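Local coordinates for SusD superfamily protein (PDB 3MYV) that probably binds polysaccharide at the outer membrane of Bacteroides vulgatus, as a member of the SusD family of glycan-capturing proteins, at residues Phe38-Met43 against Asn58-Phe63; Pro260-Trp265 against Ala323-Asn328; Leu269-Tyr274 against Asn302-Lys307; Gly296-Glu301 against Leu312-Gly317. All coordinates share one frame; numbering follows the deposited sequence.

In the fold
Interaction 1 comes first along the chain and joins helices 36-43 and 56-61; the other three follow it, all within the SusD-family part of the chain. Interaction 2 closes a loop, P260-W265 against A323-N328, inside which interactions 3 and 4 are nested, and these two alternate their segments and share strand 299-304 of the hairpin it forms with strand 307-312. Centres lie about 12 Å (3 and 4) to 19 Å (1 and 4) apart. W265 ties helix 36-43 to the later region, packing on F38, A39, D42 and M43, while L315 touches C327 and P324. The sodium site and the hairpin thus belong to one continuous packed region.

Interaction 1 of 4, residues Phe38-Met43 against Asn58-Phe63; sequences FAYGDM and NTCYMF
C60 CB sits between A39 O and M43 CB of the neighbouring helix, 4.1 Å from M43 CB, and this is the tightly packed part of the contact. With chi1 at -71° its SG lies anti to the carbonyl carbon and comes 3.9 Å from Y40 CA. The same sulfur stands 4.1 Å from Y40 CD2, a sulfur-aromatic contact made obliquely to the ring. Next to it, the M43 carbonyl O meets the edge of the Y61 ring in its plane, 3.5 Å from CD1, and also receives a CA-H...O contact from Y61. That oxygen and Y61 O both accept from R410, and Y61 OH bonds to H415. On the looser side, N58, T59 and M62 make no contact with F38-M43 and are partly exposed, while N58 ND2 turns to S50. Just beyond, F63 takes positive phi as the C-prime residue. The whole is a close packing of two short helix ends, the second finished by a Schellman motif.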
loop_
_atom_site.group_PDB
_atom_site.type_symbol
_atom_site.label_atom_id
_atom_site.label_comp_id
_atom_site.label_asym_id
_atom_site.label_seq_id
_atom_site.Cartn_x
_atom_site.Cartn_y
_atom_site.Cartn_z
ATOM N N PHE A 38 -2.924 -6.074 -0.537
ATOM C CA PHE A 38 -1.611 -6.676 -0.615
ATOM C C PHE A 38 -1.599 -7.731 -1.673
ATOM O O PHE A 38 -0.652 -7.813 -2.438
ATOM C CB PHE A 38 -1.190 -7.208 0.751
ATOM C CG PHE A 38 -1.199 -6.142 1.815
ATOM C CD1 PHE A 38 -0.227 -5.157 1.824
ATOM C CD2 PHE A 38 -2.185 -6.103 2.768
ATOM C CE1 PHE A 38 -0.252 -4.155 2.764
ATOM C CE2 PHE A 38 -2.218 -5.109 3.719
ATOM C CZ PHE A 38 -1.259 -4.136 3.726
ATOM N N ALA A 39 -2.664 -8.527 -1.744
ATOM C CA ALA A 39 -2.804 -9.492 -2.833
ATOM C C ALA A 39 -2.669 -8.775 -4.161
ATOM O O ALA A 39 -2.010 -9.239 -5.089
ATOM C CB ALA A 39 -4.136 -10.208 -2.732
ATOM N N TYR A 40 -3.308 -7.623 -4.242
ATOM C CA TYR A 40 -3.373 -6.862 -5.480
ATOM C C TYR A 40 -1.984 -6.346 -5.871
ATOM O O TYR A 40 -1.495 -6.601 -6.976
ATOM C CB TYR A 40 -4.362 -5.702 -5.301
ATOM C CG TYR A 40 -4.759 -5.016 -6.583
ATOM C CD1 TYR A 40 -3.958 -4.035 -7.142
ATOM C CD2 TYR A 40 -5.941 -5.366 -7.241
ATOM C CE1 TYR A 40 -4.318 -3.393 -8.339
ATOM C CE2 TYR A 40 -6.299 -4.743 -8.436
ATOM C CZ TYR A 40 -5.478 -3.756 -8.974
ATOM O OH TYR A 40 -5.845 -3.158 -10.160
ATOM N N GLY A 41 -1.331 -5.679 -4.933
ATOM C CA GLY A 41 0.002 -5.117 -5.166
ATOM C C GLY A 41 1.144 -6.107 -5.390
ATOM O O GLY A 41 2.091 -5.806 -6.107
ATOM N N ASP A 42 1.091 -7.265 -4.736
ATOM C CA ASP A 42 2.153 -8.264 -4.845
ATOM C C ASP A 42 1.892 -9.298 -5.936
ATOM O O ASP A 42 2.794 -9.638 -6.707
ATOM C CB ASP A 42 2.339 -8.977 -3.509
ATOM C CG ASP A 42 3.054 -8.106 -2.482
ATOM O OD1 ASP A 42 4.245 -7.871 -2.688
ATOM O OD2 ASP A 42 2.425 -7.689 -1.482
HETATM N N MSE A 43 0.658 -9.822 -6.010
HETATM C CA MSE A 43 0.387 -10.923 -6.924
HETATM C C MSE A 43 0.436 -10.496 -8.386
HETATM O O MSE A 43 0.651 -11.329 -9.261
HETATM C CB MSE A 43 -0.948 -11.602 -6.610
HETATM C CG MSE A 43 -0.941 -12.279 -5.204
HETATM SE SE MSE A 43 0.185 -13.855 -5.141
HETATM C CE MSE A 43 0.606 -13.767 -3.276
ATOM N N ASN A 58 -5.184 -15.675 -6.296
ATOM C CA ASN A 58 -5.230 -16.334 -7.589
ATOM C C ASN A 58 -5.825 -15.426 -8.696
ATOM O O ASN A 58 -5.224 -15.262 -9.749
ATOM C CB ASN A 58 -5.974 -17.647 -7.469
ATOM C CG ASN A 58 -5.922 -18.453 -8.739
ATOM O OD1 ASN A 58 -6.722 -18.254 -9.626
ATOM N ND2 ASN A 58 -4.980 -19.358 -8.824
ATOM N N THR A 59 -6.982 -14.827 -8.419
ATOM C CA THR A 59 -7.663 -13.976 -9.385
ATOM C C THR A 59 -6.829 -12.714 -9.635
ATOM O O THR A 59 -6.699 -12.306 -10.761
ATOM C CB THR A 59 -9.104 -13.657 -8.945
ATOM O OG1 THR A 59 -9.108 -12.963 -7.683
ATOM C CG2 THR A 59 -9.950 -14.993 -8.842
ATOM N N CYS A 60 -6.204 -12.139 -8.600
ATOM C CA CYS A 60 -5.260 -11.020 -8.858
ATOM C C CYS A 60 -4.075 -11.451 -9.735
ATOM O O CYS A 60 -3.737 -10.796 -10.732
ATOM C CB CYS A 60 -4.766 -10.390 -7.552
ATOM S SG CYS A 60 -6.047 -9.430 -6.684
ATOM N N TYR A 61 -3.447 -12.561 -9.383
ATOM C CA TYR A 61 -2.308 -13.061 -10.161
ATOM C C TYR A 61 -2.675 -13.301 -11.620
ATOM O O TYR A 61 -1.915 -12.972 -12.536
ATOM C CB TYR A 61 -1.827 -14.351 -9.511
ATOM C CG TYR A 61 -0.787 -15.116 -10.263
ATOM C CD1 TYR A 61 0.522 -14.663 -10.314
ATOM C CD2 TYR A 61 -1.077 -16.352 -10.819
ATOM C CE1 TYR A 61 1.516 -15.408 -10.991
ATOM C CE2 TYR A 61 -0.107 -17.100 -11.477
ATOM C CZ TYR A 61 1.187 -16.625 -11.552
ATOM O OH TYR A 61 2.122 -17.366 -12.216
HETATM N N MSE A 62 -3.851 -13.888 -11.822
HETATM C CA MSE A 62 -4.328 -14.246 -13.156
HETATM C C MSE A 62 -5.067 -13.096 -13.859
HETATM O O MSE A 62 -5.596 -13.283 -14.958
HETATM C CB MSE A 62 -5.236 -15.469 -13.051
HETATM C CG MSE A 62 -4.542 -16.727 -12.535
HETATM SE SE MSE A 62 -3.109 -17.354 -13.658
HETATM C CE MSE A 62 -4.100 -17.904 -15.276
ATOM N N PHE A 63 -5.092 -11.904 -13.255
ATOM C CA PHE A 63 -5.905 -10.774 -13.786
ATOM C C PHE A 63 -7.312 -11.230 -14.214
ATOM O O PHE A 63 -7.847 -10.778 -15.211
ATOM C CB PHE A 63 -5.188 -10.015 -14.914
ATOM C CG PHE A 63 -3.974 -9.238 -14.437
ATOM C CD1 PHE A 63 -2.823 -9.908 -14.013
ATOM C CD2 PHE A 63 -3.989 -7.838 -14.393
ATOM C CE1 PHE A 63 -1.690 -9.190 -13.523
ATOM C CE2 PHE A 63 -2.862 -7.099 -13.933
ATOM C CZ PHE A 63 -1.715 -7.777 -13.489
#

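Interaction 2 of 4, residues Pro260-Trp265 against Ala323-Asn328. With NA (sodium ion), chain C.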
loop_
_atom_site.group_PDB
_atom_site.type_symbol
_atom_site.label_atom_id
_atom_site.label_comp_id
_atom_site.label_asym_id
_atom_site.label_seq_id
_atom_site.Cartn_x
_atom_site.Cartn_y
_atom_site.Cartn_z
ATOM N N PRO A 260 -9.830 -9.982 10.607
ATOM C CA PRO A 260 -9.709 -11.253 9.904
ATOM C C PRO A 260 -8.787 -12.237 10.639
ATOM O O PRO A 260 -7.826 -11.822 11.302
ATOM C CB PRO A 260 -9.128 -10.839 8.539
ATOM C CG PRO A 260 -8.360 -9.610 8.807
ATOM C CD PRO A 260 -8.937 -8.960 10.043
ATOM N N GLY A 261 -9.129 -13.524 10.569
ATOM C CA GLY A 261 -8.307 -14.611 11.095
ATOM C C GLY A 261 -7.732 -15.415 9.946
ATOM O O GLY A 261 -6.660 -15.090 9.441
ATOM N N ARG A 262 -8.438 -16.457 9.514
ATOM C CA ARG A 262 -7.890 -17.301 8.470
ATOM C C ARG A 262 -7.895 -16.600 7.106
ATOM O O ARG A 262 -7.208 -17.065 6.195
ATOM C CB ARG A 262 -8.598 -18.653 8.394
ATOM C CG ARG A 262 -8.297 -19.559 9.544
ATOM C CD ARG A 262 -8.989 -20.879 9.317
ATOM N NE ARG A 262 -8.515 -21.943 10.169
ATOM C CZ ARG A 262 -9.174 -23.071 10.439
ATOM N NH1 ARG A 262 -10.381 -23.311 9.931
ATOM N NH2 ARG A 262 -8.606 -23.983 11.213
ATOM N N ASP A 263 -8.643 -15.496 6.933
ATOM C CA ASP A 263 -8.486 -14.713 5.705
ATOM C C ASP A 263 -7.684 -13.419 5.848
ATOM O O ASP A 263 -7.752 -12.553 4.964
ATOM C CB ASP A 263 -9.793 -14.526 4.900
ATOM C CG ASP A 263 -10.780 -13.532 5.517
ATOM O OD1 ASP A 263 -10.664 -13.114 6.679
ATOM O OD2 ASP A 263 -11.734 -13.190 4.787
ATOM N N SER A 264 -6.947 -13.298 6.955
ATOM C CA SER A 264 -5.900 -12.268 7.110
ATOM C C SER A 264 -4.759 -12.605 6.175
ATOM O O SER A 264 -4.497 -13.789 5.925
ATOM C CB SER A 264 -5.364 -12.198 8.567
ATOM O OG SER A 264 -4.614 -13.354 8.929
ATOM N N TRP A 265 -4.087 -11.570 5.663
ATOM C CA TRP A 265 -2.886 -11.729 4.826
ATOM C C TRP A 265 -1.848 -12.673 5.451
ATOM O O TRP A 265 -1.250 -13.493 4.753
ATOM C CB TRP A 265 -2.265 -10.346 4.613
ATOM C CG TRP A 265 -1.174 -10.203 3.552
ATOM C CD1 TRP A 265 -0.005 -9.528 3.709
ATOM C CD2 TRP A 265 -1.192 -10.660 2.190
ATOM N NE1 TRP A 265 0.715 -9.533 2.542
ATOM C CE2 TRP A 265 0.002 -10.198 1.584
ATOM C CE3 TRP A 265 -2.105 -11.376 1.409
ATOM C CZ2 TRP A 265 0.320 -10.474 0.268
ATOM C CZ3 TRP A 265 -1.787 -11.639 0.083
ATOM C CH2 TRP A 265 -0.591 -11.191 -0.472
ATOM N N ALA A 323 0.212 -21.265 11.324
ATOM C CA ALA A 323 -0.072 -20.001 10.651
ATOM C C ALA A 323 -0.755 -19.073 11.635
ATOM O O ALA A 323 -1.665 -19.494 12.329
ATOM C CB ALA A 323 -0.937 -20.198 9.415
ATOM N N PRO A 324 -0.317 -17.813 11.697
ATOM C CA PRO A 324 -0.865 -16.852 12.657
ATOM C C PRO A 324 -2.222 -16.235 12.250
ATOM O O PRO A 324 -2.463 -15.931 11.082
ATOM C CB PRO A 324 0.224 -15.770 12.686
ATOM C CG PRO A 324 0.719 -15.746 11.291
ATOM C CD PRO A 324 0.689 -17.182 10.818
ATOM N N LEU A 325 -3.084 -16.014 13.227
ATOM C CA LEU A 325 -4.384 -15.349 13.001
ATOM C C LEU A 325 -4.337 -13.839 13.285
ATOM O O LEU A 325 -5.280 -13.103 12.947
ATOM C CB LEU A 325 -5.458 -16.008 13.890
ATOM C CG LEU A 325 -5.727 -17.501 13.650
ATOM C CD1 LEU A 325 -6.584 -18.128 14.742
ATOM C CD2 LEU A 325 -6.376 -17.732 12.304
ATOM N N GLU A 326 -3.262 -13.375 13.921
ATOM C CA GLU A 326 -3.261 -12.068 14.575
ATOM C C GLU A 326 -2.227 -11.091 14.018
ATOM O O GLU A 326 -1.962 -10.063 14.641
ATOM C CB GLU A 326 -3.015 -12.252 16.074
ATOM C CG GLU A 326 -1.563 -12.498 16.495
ATOM C CD GLU A 326 -1.134 -13.975 16.531
ATOM O OE1 GLU A 326 -1.587 -14.781 15.686
ATOM O OE2 GLU A 326 -0.302 -14.323 17.415
ATOM N N CYS A 327 -1.634 -11.390 12.863
ATOM C CA CYS A 327 -0.612 -10.482 12.311
ATOM C C CYS A 327 -1.206 -9.159 11.866
ATOM O O CYS A 327 -2.233 -9.143 11.200
ATOM C CB CYS A 327 0.099 -11.096 11.115
ATOM S SG CYS A 327 1.139 -12.516 11.556
ATOM N N ASN A 328 -0.522 -8.073 12.218
ATOM C CA ASN A 328 -0.801 -6.728 11.756
ATOM C C ASN A 328 -0.199 -6.526 10.352
ATOM O O ASN A 328 0.864 -7.065 10.041
ATOM C CB ASN A 328 -0.185 -5.709 12.728
ATOM C CG ASN A 328 -0.873 -5.666 14.080
ATOM O OD1 ASN A 328 -1.724 -6.515 14.397
ATOM N ND2 ASN A 328 -0.515 -4.648 14.897
HETATM NA NA NA C . -7.271 -11.846 13.732
HETATM O O HOH W 1 -2.378 -13.280 10.556
HETATM O O HOH W 2 -8.408 -13.913 14.399
#
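P260 O and L325 O stand only 3.3 Å apart, a proximity of two carbonyl oxygens explained by the sodium ion that both bind. Each lies 2.5 Å from the metal; water 2 is a further ligand, and N254, S255 and D258 complete the site. No direct hydrogen bond links the segments, so the shared cation and one water do the polar bridging. G261 to S264 forms a type I beta turn between a cis peptide bond before P260 and the helix that S264 N-caps. Chi1 of 69° puts S264 OG between its own backbone N and carbonyl carbon, and OG bonds to G261 O at 2.7 Å, in the carbonyl plane; S264 N also donates to that oxygen. Water 1 donates to S264 OG and to P324 O and accepts from C327 N. Nearer the surface, L325 CD2 packs 3.6 Å from G261 C, and R262 CG runs alongside the leucine, 3.8 Å from the same methyl.

Interaction 3 of 4, residues Leu269-Tyr274 against Asn302-Lys307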
loop_
_atom_site.group_PDB
_atom_site.type_symbol
_atom_site.label_atom_id
_atom_site.label_comp_id
_atom_site.label_asym_id
_atom_site.label_seq_id
_atom_site.Cartn_x
_atom_site.Cartn_y
_atom_site.Cartn_z
ATOM N N LEU A 269 -0.802 -16.098 3.283
ATOM C CA LEU A 269 0.551 -16.281 2.730
ATOM C C LEU A 269 1.281 -17.475 3.364
ATOM O O LEU A 269 2.294 -17.935 2.859
ATOM C CB LEU A 269 1.411 -15.033 2.923
ATOM C CG LEU A 269 1.185 -13.831 1.994
ATOM C CD1 LEU A 269 2.341 -12.877 2.135
ATOM C CD2 LEU A 269 1.034 -14.253 0.535
ATOM N N ASN A 270 0.815 -17.910 4.511
ATOM C CA ASN A 270 1.545 -18.927 5.275
ATOM C C ASN A 270 1.332 -20.330 4.699
ATOM O O ASN A 270 0.203 -20.756 4.449
ATOM C CB ASN A 270 1.109 -18.873 6.737
ATOM C CG ASN A 270 2.049 -19.568 7.644
ATOM O OD1 ASN A 270 2.075 -20.806 7.714
ATOM N ND2 ASN A 270 2.814 -18.781 8.427
ATOM N N TRP A 271 2.431 -21.053 4.541
ATOM C CA TRP A 271 2.419 -22.398 3.974
ATOM C C TRP A 271 1.498 -23.315 4.784
ATOM O O TRP A 271 0.795 -24.160 4.222
ATOM C CB TRP A 271 3.845 -22.972 3.965
ATOM C CG TRP A 271 3.947 -24.375 3.469
ATOM C CD1 TRP A 271 3.841 -25.515 4.203
ATOM C CD2 TRP A 271 4.143 -24.784 2.113
ATOM N NE1 TRP A 271 3.950 -26.607 3.395
ATOM C CE2 TRP A 271 4.150 -26.190 2.104
ATOM C CE3 TRP A 271 4.315 -24.090 0.898
ATOM C CZ2 TRP A 271 4.320 -26.928 0.934
ATOM C CZ3 TRP A 271 4.493 -24.823 -0.266
ATOM C CH2 TRP A 271 4.493 -26.225 -0.240
ATOM N N TYR A 272 1.522 -23.110 6.100
ATOM C CA TYR A 272 0.750 -23.916 7.054
ATOM C C TYR A 272 -0.679 -23.411 7.280
ATOM O O TYR A 272 -1.446 -24.042 8.019
ATOM C CB TYR A 272 1.500 -23.977 8.371
ATOM C CG TYR A 272 2.868 -24.570 8.151
ATOM C CD1 TYR A 272 3.026 -25.941 7.990
ATOM C CD2 TYR A 272 3.982 -23.745 8.016
ATOM C CE1 TYR A 272 4.274 -26.499 7.710
ATOM C CE2 TYR A 272 5.243 -24.277 7.762
ATOM C CZ TYR A 272 5.385 -25.649 7.617
ATOM O OH TYR A 272 6.623 -26.157 7.344
ATOM N N GLY A 273 -1.003 -22.274 6.661
ATOM C CA GLY A 273 -2.333 -21.651 6.731
ATOM C C GLY A 273 -3.103 -22.012 5.467
ATOM O O GLY A 273 -3.324 -23.183 5.195
ATOM N N TYR A 274 -3.461 -21.023 4.652
ATOM C CA TYR A 274 -4.192 -21.344 3.435
ATOM C C TYR A 274 -3.313 -21.419 2.178
ATOM O O TYR A 274 -3.803 -21.707 1.083
ATOM C CB TYR A 274 -5.411 -20.424 3.267
ATOM C CG TYR A 274 -6.706 -21.044 3.775
ATOM C CD1 TYR A 274 -7.126 -22.284 3.314
ATOM C CD2 TYR A 274 -7.518 -20.388 4.702
ATOM C CE1 TYR A 274 -8.308 -22.868 3.756
ATOM C CE2 TYR A 274 -8.723 -20.956 5.134
ATOM C CZ TYR A 274 -9.111 -22.202 4.659
ATOM O OH TYR A 274 -10.277 -22.810 5.078
ATOM N N ASN A 302 10.077 -25.041 0.495
ATOM C CA ASN A 302 9.288 -26.261 0.571
ATOM C C ASN A 302 9.102 -26.830 -0.832
ATOM O O ASN A 302 9.853 -26.466 -1.755
ATOM C CB ASN A 302 7.956 -25.995 1.285
ATOM C CG ASN A 302 7.489 -27.176 2.085
ATOM O OD1 ASN A 302 7.342 -28.274 1.550
ATOM N ND2 ASN A 302 7.274 -26.969 3.390
ATOM N N LYS A 303 8.125 -27.727 -0.993
ATOM C CA LYS A 303 7.991 -28.517 -2.206
ATOM C C LYS A 303 6.530 -28.474 -2.604
ATOM O O LYS A 303 5.646 -28.787 -1.804
ATOM C CB LYS A 303 8.409 -29.953 -1.966
ATOM C CG LYS A 303 9.886 -30.185 -1.674
ATOM C CD LYS A 303 10.719 -30.069 -2.932
ATOM C CE LYS A 303 12.184 -30.214 -2.659
ATOM N NZ LYS A 303 12.927 -30.226 -3.953
ATOM N N TYR A 304 6.300 -28.134 -3.862
ATOM C CA TYR A 304 4.973 -27.990 -4.398
ATOM C C TYR A 304 4.972 -28.380 -5.867
ATOM O O TYR A 304 5.850 -27.931 -6.623
ATOM C CB TYR A 304 4.567 -26.523 -4.245
ATOM C CG TYR A 304 3.106 -26.269 -4.421
ATOM C CD1 TYR A 304 2.207 -26.457 -3.372
ATOM C CD2 TYR A 304 2.624 -25.794 -5.620
ATOM C CE1 TYR A 304 0.849 -26.196 -3.548
ATOM C CE2 TYR A 304 1.287 -25.521 -5.794
ATOM C CZ TYR A 304 0.408 -25.725 -4.769
ATOM O OH TYR A 304 -0.911 -25.418 -4.996
ATOM N N ALA A 305 4.008 -29.228 -6.243
ATOM C CA ALA A 305 3.883 -29.778 -7.601
ATOM C C ALA A 305 5.235 -30.277 -8.130
ATOM O O ALA A 305 5.644 -29.976 -9.247
ATOM C CB ALA A 305 3.227 -28.731 -8.555
ATOM N N GLY A 306 5.931 -31.047 -7.288
ATOM C CA GLY A 306 7.166 -31.698 -7.670
ATOM C C GLY A 306 8.367 -30.786 -7.905
ATOM O O GLY A 306 9.350 -31.217 -8.496
ATOM N N LYS A 307 8.311 -29.566 -7.377
ATOM C CA LYS A 307 9.396 -28.587 -7.508
ATOM C C LYS A 307 9.702 -27.921 -6.170
ATOM O O LYS A 307 8.850 -27.843 -5.293
ATOM C CB LYS A 307 8.966 -27.471 -8.464
ATOM C CG LYS A 307 8.941 -27.832 -9.914
ATOM C CD LYS A 307 8.575 -26.584 -10.738
ATOM C CE LYS A 307 9.075 -26.664 -12.182
ATOM N NZ LYS A 307 9.240 -25.309 -12.795
HETATM O O HOH W 3 7.918 -24.565 5.086
#
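W271 meets N302 where a type I beta turn, N270 to G273, packs against strand 299-304 of a beta hairpin. At the start of the turn N270 OD1 accepts from Y272 N, closing an Asx turn. W271 follows, its CG anti to the backbone N (chi1 177°), and its indole lies under the N302 amide with the two planes 14° apart. N302 CB sits over the six-membered ring, 3.7 Å from its centroid, as a CH-pi contact, and N302 ND2 lies over the pyrrole part, 3.3 Å from W271 NE1, two donors stacked without a hydrogen bond. W271 CH2 also packs 3.9 Å from Y304 CD1, and the edge of the ring meets K303 O. An alanine in place of W271 would probably leave the N302 amide without its stacking partner and open a gap beside Y304. Next along the chain, the Y272 ring has W271 CD1 over its centre. Its OH reaches N302 ND2 through water 3, which lies 3.1 Å from the Y272 OH and accepts from ND2 at 3.0 Å.

Interaction 4 of 4, residues Gly296-Glu301 against Leu312-Gly317; sequences GHLLEE and LYKLRG
L298 O accepts from Y313 N at 2.8 Å, nearly in line with its C=O, just past the antiparallel, non-hydrogen-bonded pair of L299 with L312. This is the open end of the beta hairpin formed by strands 299-304 and 307-312, where a 3-10 turn leads into the first strand. On one face L299 CD2 meets L312 CD1 at 3.9 Å, and both leucines continue onto V279. L298 spreads its two methyls over the 312-317 segment: CD1 packs 3.7 Å from K314 CE, while CD2 lies equally near R316 NH1 and Y313 O. K314 NZ itself goes on to E394, as a salt bridge, and to V392 O. E300 CG leans on Y313 CB at 3.8 Å, the two side chains pointing the same way.

The R316 chain bends at chi3 (74°), which turns NE off the line of the chain; one face of the guanidinium lies against Y313 CD2, and NH1 donates to Y313 O. The carboxylate of E300 does not touch it; two waters stand between, and the opposite charges probably still attract. An alanine at R316 would probably leave Y313 O without this donor and both waters without their arginine partner. Water 4 gathers three groups, donating to H297 O and E300 OE2 and accepting from R316 NH1 at 2.7 Å.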
loop_
_atom_site.group_PDB
_atom_site.type_symbol
_atom_site.label_atom_id
_atom_site.label_comp_id
_atom_site.label_asym_id
_atom_site.label_seq_id
_atom_site.Cartn_x
_atom_site.Cartn_y
_atom_site.Cartn_z
ATOM N N GLY A 296 16.501 -12.240 2.730
ATOM C CA GLY A 296 16.374 -13.641 2.328
ATOM C C GLY A 296 16.032 -14.594 3.446
ATOM O O GLY A 296 15.497 -15.652 3.188
ATOM N N HIS A 297 16.314 -14.205 4.687
ATOM C CA HIS A 297 15.999 -15.040 5.831
ATOM C C HIS A 297 14.506 -15.105 6.130
ATOM O O HIS A 297 14.082 -15.920 6.964
ATOM C CB HIS A 297 16.749 -14.562 7.082
ATOM C CG HIS A 297 18.227 -14.428 6.893
ATOM N ND1 HIS A 297 19.046 -13.882 7.856
ATOM C CD2 HIS A 297 19.034 -14.750 5.850
ATOM C CE1 HIS A 297 20.297 -13.893 7.427
ATOM N NE2 HIS A 297 20.317 -14.415 6.212
ATOM N N LEU A 298 13.717 -14.255 5.467
ATOM C CA LEU A 298 12.256 -14.338 5.518
ATOM C C LEU A 298 11.682 -15.367 4.535
ATOM O O LEU A 298 10.488 -15.570 4.507
ATOM C CB LEU A 298 11.627 -12.953 5.231
ATOM C CG LEU A 298 11.987 -11.790 6.166
ATOM C CD1 LEU A 298 11.209 -10.532 5.787
ATOM C CD2 LEU A 298 11.699 -12.159 7.645
ATOM N N LEU A 299 12.511 -16.002 3.717
ATOM C CA LEU A 299 12.012 -17.006 2.783
ATOM C C LEU A 299 12.107 -18.383 3.383
ATOM O O LEU A 299 13.095 -18.700 4.028
ATOM C CB LEU A 299 12.811 -16.977 1.486
ATOM C CG LEU A 299 12.799 -15.682 0.688
ATOM C CD1 LEU A 299 13.620 -15.847 -0.625
ATOM C CD2 LEU A 299 11.359 -15.236 0.421
ATOM N N GLU A 300 11.111 -19.218 3.099
ATOM C CA GLU A 300 11.071 -20.581 3.598
ATOM C C GLU A 300 10.881 -21.550 2.448
ATOM O O GLU A 300 9.956 -21.403 1.650
ATOM C CB GLU A 300 9.907 -20.738 4.554
ATOM C CG GLU A 300 10.162 -20.060 5.886
ATOM C CD GLU A 300 11.252 -20.746 6.699
ATOM O OE1 GLU A 300 11.464 -21.966 6.493
ATOM O OE2 GLU A 300 11.907 -20.049 7.521
ATOM N N GLU A 301 11.769 -22.532 2.378
ATOM C CA GLU A 301 11.770 -23.479 1.271
ATOM C C GLU A 301 10.777 -24.614 1.534
ATOM O O GLU A 301 10.684 -25.123 2.641
ATOM C CB GLU A 301 13.162 -24.075 1.084
ATOM C CG GLU A 301 13.328 -24.904 -0.155
ATOM C CD GLU A 301 14.614 -25.729 -0.169
ATOM O OE1 GLU A 301 15.704 -25.163 0.058
ATOM O OE2 GLU A 301 14.526 -26.944 -0.425
ATOM N N LEU A 312 6.807 -16.799 1.605
ATOM C CA LEU A 312 7.269 -15.599 2.261
ATOM C C LEU A 312 6.778 -15.626 3.705
ATOM O O LEU A 312 5.585 -15.544 3.974
ATOM C CB LEU A 312 6.742 -14.333 1.593
ATOM C CG LEU A 312 7.219 -13.022 2.234
ATOM C CD1 LEU A 312 8.736 -12.874 2.088
ATOM C CD2 LEU A 312 6.453 -11.810 1.603
ATOM N N TYR A 313 7.726 -15.695 4.616
ATOM C CA TYR A 313 7.432 -15.704 6.012
ATOM C C TYR A 313 7.784 -14.345 6.635
ATOM O O TYR A 313 8.644 -14.199 7.515
ATOM C CB TYR A 313 8.155 -16.880 6.653
ATOM C CG TYR A 313 7.708 -17.196 8.053
ATOM C CD1 TYR A 313 6.395 -16.932 8.477
ATOM C CD2 TYR A 313 8.574 -17.801 8.948
ATOM C CE1 TYR A 313 5.979 -17.259 9.735
ATOM C CE2 TYR A 313 8.156 -18.117 10.257
ATOM C CZ TYR A 313 6.867 -17.833 10.626
ATOM O OH TYR A 313 6.441 -18.158 11.894
ATOM N N LYS A 314 7.065 -13.341 6.160
ATOM C CA LYS A 314 7.213 -11.984 6.631
ATOM C C LYS A 314 6.207 -11.652 7.734
ATOM O O LYS A 314 6.464 -10.770 8.540
ATOM C CB LYS A 314 7.131 -10.997 5.450
ATOM C CG LYS A 314 7.194 -9.549 5.852
ATOM C CD LYS A 314 7.300 -8.615 4.657
ATOM C CE LYS A 314 8.701 -8.220 4.329
ATOM N NZ LYS A 314 8.861 -7.198 3.183
ATOM N N LEU A 315 5.077 -12.353 7.795
ATOM C CA LEU A 315 4.140 -12.147 8.875
ATOM C C LEU A 315 4.311 -13.319 9.836
ATOM O O LEU A 315 3.746 -14.421 9.652
ATOM C CB LEU A 315 2.705 -12.025 8.318
ATOM C CG LEU A 315 2.530 -10.800 7.383
ATOM C CD1 LEU A 315 2.728 -11.149 5.861
ATOM C CD2 LEU A 315 1.181 -10.168 7.562
ATOM N N ARG A 316 5.116 -13.077 10.861
ATOM C CA ARG A 316 5.712 -14.164 11.618
ATOM C C ARG A 316 4.969 -14.371 12.947
ATOM O O ARG A 316 4.834 -13.452 13.744
ATOM C CB ARG A 316 7.203 -13.866 11.866
ATOM C CG ARG A 316 8.025 -13.706 10.573
ATOM C CD ARG A 316 9.517 -13.409 10.834
ATOM N NE ARG A 316 10.264 -14.576 11.302
ATOM C CZ ARG A 316 10.843 -15.482 10.512
ATOM N NH1 ARG A 316 10.770 -15.391 9.174
ATOM N NH2 ARG A 316 11.527 -16.490 11.068
ATOM N N GLY A 317 4.515 -15.589 13.187
ATOM C CA GLY A 317 3.881 -15.929 14.451
ATOM C C GLY A 317 4.942 -16.425 15.410
ATOM O O GLY A 317 6.125 -16.331 15.124
HETATM O O HOH W 4 11.863 -17.220 7.489
HETATM O O HOH W 5 12.381 -19.393 10.256
#